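Local coordinates for ditrans,polycis-undecaprenyl-diphosphate synthase ((2E,6E)-farnesyl-diphosphate specific) (Acinetobacter baumannii, PDB 6ACS), which probably condenses eight isopentenyl diphosphates with farnesyl diphosphate to make undecaprenyl diphosphate, the lipid carrier precursor for bacterial cell-wall polysaccharides, at residues B[14-19]-B[184-189]. Sequence-based numbering, arbitrary orientation.
Sequences AIIMDG and LIRTGG
A14 to I16 pair in parallel register with L184 to R186, the strand axes 4.6 Å apart and 12° from parallel. Backbone hydrogen bonds join them, from I185 N to A14 O (2.8 Å), I16 N to I185 O and T187 N to I16 O. These are adjacent inner strands of the six-stranded parallel sheet of a cis-prenyltransferase, and they illustrate how such a sheet builds a probable active site at the C-terminal ends of its strands. On one face, I15 and I185 sit side by side, with helix 218-235 packed on I185. On the other, the I16 side chain crosses those of L184 and R186: its CD1 touches L184 CD2 at 4.1 Å, while its CG2 rests over one face of the R186 guanidinium, near the rim. F62 adds a cation-pi contact to this arginine.

Beyond the last paired residues the two segments are linked through the side chains of R186, T187 and D18. R186, extended from CG to NE, reaches past I16 to D18, the predicted catalytic, magnesium-binding aspartate. NH2 forms a salt bridge to D18 OD2 (3.0 Å); OD2 lies near the guanidinium plane, while NH2 approaches from above the carboxylate plane, the two planes being 63° apart. NH1 is held by S194 OG and R192 O, residues predicted to bind substrate, so the arginine ties that loop to the aspartate, whose OD1 accepts from N20 N. T187 OG1 donates to D18 O at 2.9 Å. One water completes the link, accepting from R186 NE and donating to D18 OD2 (2.8 Å) and to T187 O (2.7 Å).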
ATOM      1  N   ALA B  14      -4.765  -9.698  -7.215  1.00 19.65           N
ATOM      2  CA  ALA B  14      -3.436  -9.373  -7.706  1.00 19.24           C
ATOM      3  C   ALA B  14      -2.472 -10.422  -7.187  1.00 21.42           C
ATOM      4  O   ALA B  14      -2.630 -10.905  -6.070  1.00 21.22           O
ATOM      5  CB  ALA B  14      -2.987  -7.983  -7.251  1.00 18.61           C
ATOM      6  N   ILE B  15      -1.461 -10.769  -7.987  1.00 22.72           N
ATOM      7  CA  ILE B  15      -0.497 -11.797  -7.593  1.00 19.13           C
ATOM      8  C   ILE B  15       0.925 -11.324  -7.865  1.00 23.52           C
ATOM      9  O   ILE B  15       1.254 -10.929  -8.992  1.00 23.96           O
ATOM     10  CB  ILE B  15      -0.738 -13.130  -8.327  1.00 22.75           C
ATOM     11  CG1 ILE B  15      -2.192 -13.570  -8.177  1.00 23.05           C
ATOM     12  CG2 ILE B  15       0.207 -14.202  -7.767  1.00 22.40           C
ATOM     13  CD1 ILE B  15      -2.498 -14.913  -8.871  1.00 25.51           C
ATOM     14  N   ILE B  16       1.772 -11.400  -6.842  1.00 20.83           N
ATOM     15  CA  ILE B  16       3.217 -11.263  -6.986  1.00 21.69           C
ATOM     16  C   ILE B  16       3.767 -12.672  -7.112  1.00 27.87           C
ATOM     17  O   ILE B  16       3.755 -13.438  -6.141  1.00 24.64           O
ATOM     18  CB  ILE B  16       3.830 -10.540  -5.788  1.00 24.63           C
ATOM     19  CG1 ILE B  16       3.247  -9.131  -5.690  1.00 22.81           C
ATOM     20  CG2 ILE B  16       5.354 -10.482  -5.908  1.00 24.93           C
ATOM     21  CD1 ILE B  16       3.723  -8.420  -4.425  1.00 26.01           C
ATOM     22  N   MET B  17       4.206 -13.011  -8.318  1.00 26.16           N
ATOM     23  CA  MET B  17       4.674 -14.347  -8.665  1.00 30.18           C
ATOM     24  C   MET B  17       6.162 -14.377  -8.347  1.00 36.61           C
ATOM     25  O   MET B  17       6.979 -13.842  -9.103  1.00 42.15           O
ATOM     26  CB  MET B  17       4.399 -14.624 -10.140  1.00 27.93           C
ATOM     27  CG  MET B  17       2.941 -14.410 -10.554  1.00 30.73           C
ATOM     28  SD  MET B  17       2.644 -14.625 -12.335  1.00 35.49           S
ATOM     29  CE  MET B  17       3.506 -13.210 -13.016  1.00 34.13           C
ATOM     30  N   ASP B  18       6.528 -15.021  -7.243  1.00 29.99           N
ATOM     31  CA  ASP B  18       7.909 -15.026  -6.780  1.00 29.83           C
ATOM     32  C   ASP B  18       8.319 -16.454  -6.454  1.00 34.87           C
ATOM     33  O   ASP B  18       7.577 -17.189  -5.798  1.00 29.71           O
ATOM     34  CB  ASP B  18       8.058 -14.113  -5.550  1.00 30.84           C
ATOM     35  CG  ASP B  18       9.493 -13.969  -5.087  1.00 43.31           C
ATOM     36  OD1 ASP B  18      10.423 -14.291  -5.867  1.00 46.29           O
ATOM     37  OD2 ASP B  18       9.681 -13.534  -3.927  1.00 45.82           O
ATOM     38  N   GLY B  19       9.537 -16.810  -6.857  1.00 48.46           N
ATOM     39  CA  GLY B  19      10.045 -18.160  -6.713  1.00 66.28           C
ATOM     40  C   GLY B  19      11.462 -18.268  -6.194  1.00 85.50           C
ATOM     41  O   GLY B  19      12.023 -19.369  -6.170  1.00 89.12           O
ATOM     42  N   LEU B 184      -4.536  -9.520  -2.534  1.00 19.30           N
ATOM     43  CA  LEU B 184      -3.208  -9.559  -3.131  1.00 19.36           C
ATOM     44  C   LEU B 184      -2.482 -10.761  -2.548  1.00 23.78           C
ATOM     45  O   LEU B 184      -2.314 -10.846  -1.332  1.00 23.57           O
ATOM     46  CB  LEU B 184      -2.444  -8.257  -2.870  1.00 21.11           C
ATOM     47  CG  LEU B 184      -1.056  -8.110  -3.515  1.00 24.13           C
ATOM     48  CD1 LEU B 184      -0.744  -6.614  -3.665  1.00 31.09           C
ATOM     49  CD2 LEU B 184       0.018  -8.808  -2.710  1.00 24.02           C
ATOM     50  N   ILE B 185      -2.012 -11.653  -3.418  1.00 19.16           N
ATOM     51  CA  ILE B 185      -1.287 -12.863  -3.035  1.00 19.56           C
ATOM     52  C   ILE B 185       0.180 -12.647  -3.341  1.00 22.16           C
ATOM     53  O   ILE B 185       0.525 -12.242  -4.456  1.00 22.39           O
ATOM     54  CB  ILE B 185      -1.804 -14.075  -3.828  1.00 21.20           C
ATOM     55  CG1 ILE B 185      -3.238 -14.378  -3.453  1.00 22.25           C
ATOM     56  CG2 ILE B 185      -0.891 -15.308  -3.659  1.00 21.76           C
ATOM     57  CD1 ILE B 185      -3.927 -15.275  -4.470  1.00 23.45           C
ATOM     58  N   ARG B 186       1.047 -12.976  -2.394  1.00 22.51           N
ATOM     59  CA  ARG B 186       2.471 -13.016  -2.693  1.00 24.53           C
ATOM     60  C   ARG B 186       3.028 -14.384  -2.344  1.00 25.55           C
ATOM     61  O   ARG B 186       2.973 -14.801  -1.182  1.00 24.67           O
ATOM     62  CB  ARG B 186       3.247 -11.951  -1.948  1.00 22.86           C
ATOM     63  CG  ARG B 186       4.691 -12.150  -2.286  1.00 27.18           C
ATOM     64  CD  ARG B 186       5.557 -11.098  -1.827  1.00 30.56           C
ATOM     65  NE  ARG B 186       6.923 -11.414  -2.238  1.00 30.47           N
ATOM     66  CZ  ARG B 186       7.863 -10.498  -2.371  1.00 29.33           C
ATOM     67  NH1 ARG B 186       7.567  -9.238  -2.122  1.00 33.53           N
ATOM     68  NH2 ARG B 186       9.092 -10.844  -2.730  1.00 30.40           N
ATOM     69  N   THR B 187       3.608 -15.051  -3.341  1.00 25.50           N
ATOM     70  CA  THR B 187       4.259 -16.335  -3.151  1.00 25.13           C
ATOM     71  C   THR B 187       5.740 -16.113  -2.851  1.00 23.98           C
ATOM     72  O   THR B 187       6.248 -14.990  -2.888  1.00 26.05           O
ATOM     73  CB  THR B 187       4.067 -17.217  -4.399  1.00 28.81           C
ATOM     74  OG1 THR B 187       4.722 -16.608  -5.526  1.00 27.84           O
ATOM     75  CG2 THR B 187       2.587 -17.342  -4.725  1.00 27.56           C
ATOM     76  N   GLY B 188       6.425 -17.188  -2.474  1.00 25.41           N
ATOM     77  CA  GLY B 188       7.867 -17.142  -2.326  1.00 27.04           C
ATOM     78  C   GLY B 188       8.387 -16.958  -0.911  1.00 30.01           C
ATOM     79  O   GLY B 188       9.591 -17.119  -0.693  1.00 33.98           O
ATOM     80  N   GLY B 189       7.542 -16.586   0.044  1.00 26.76           N
ATOM     81  CA  GLY B 189       7.919 -16.558   1.439  1.00 27.26           C
ATOM     82  C   GLY B 189       8.119 -15.187   2.053  1.00 25.76           C
ATOM     83  O   GLY B 189       8.085 -15.072   3.286  1.00 27.87           O
TER
HETATM   84  O   HOH W   1       8.300 -13.843  -1.490  1.00 35.07           O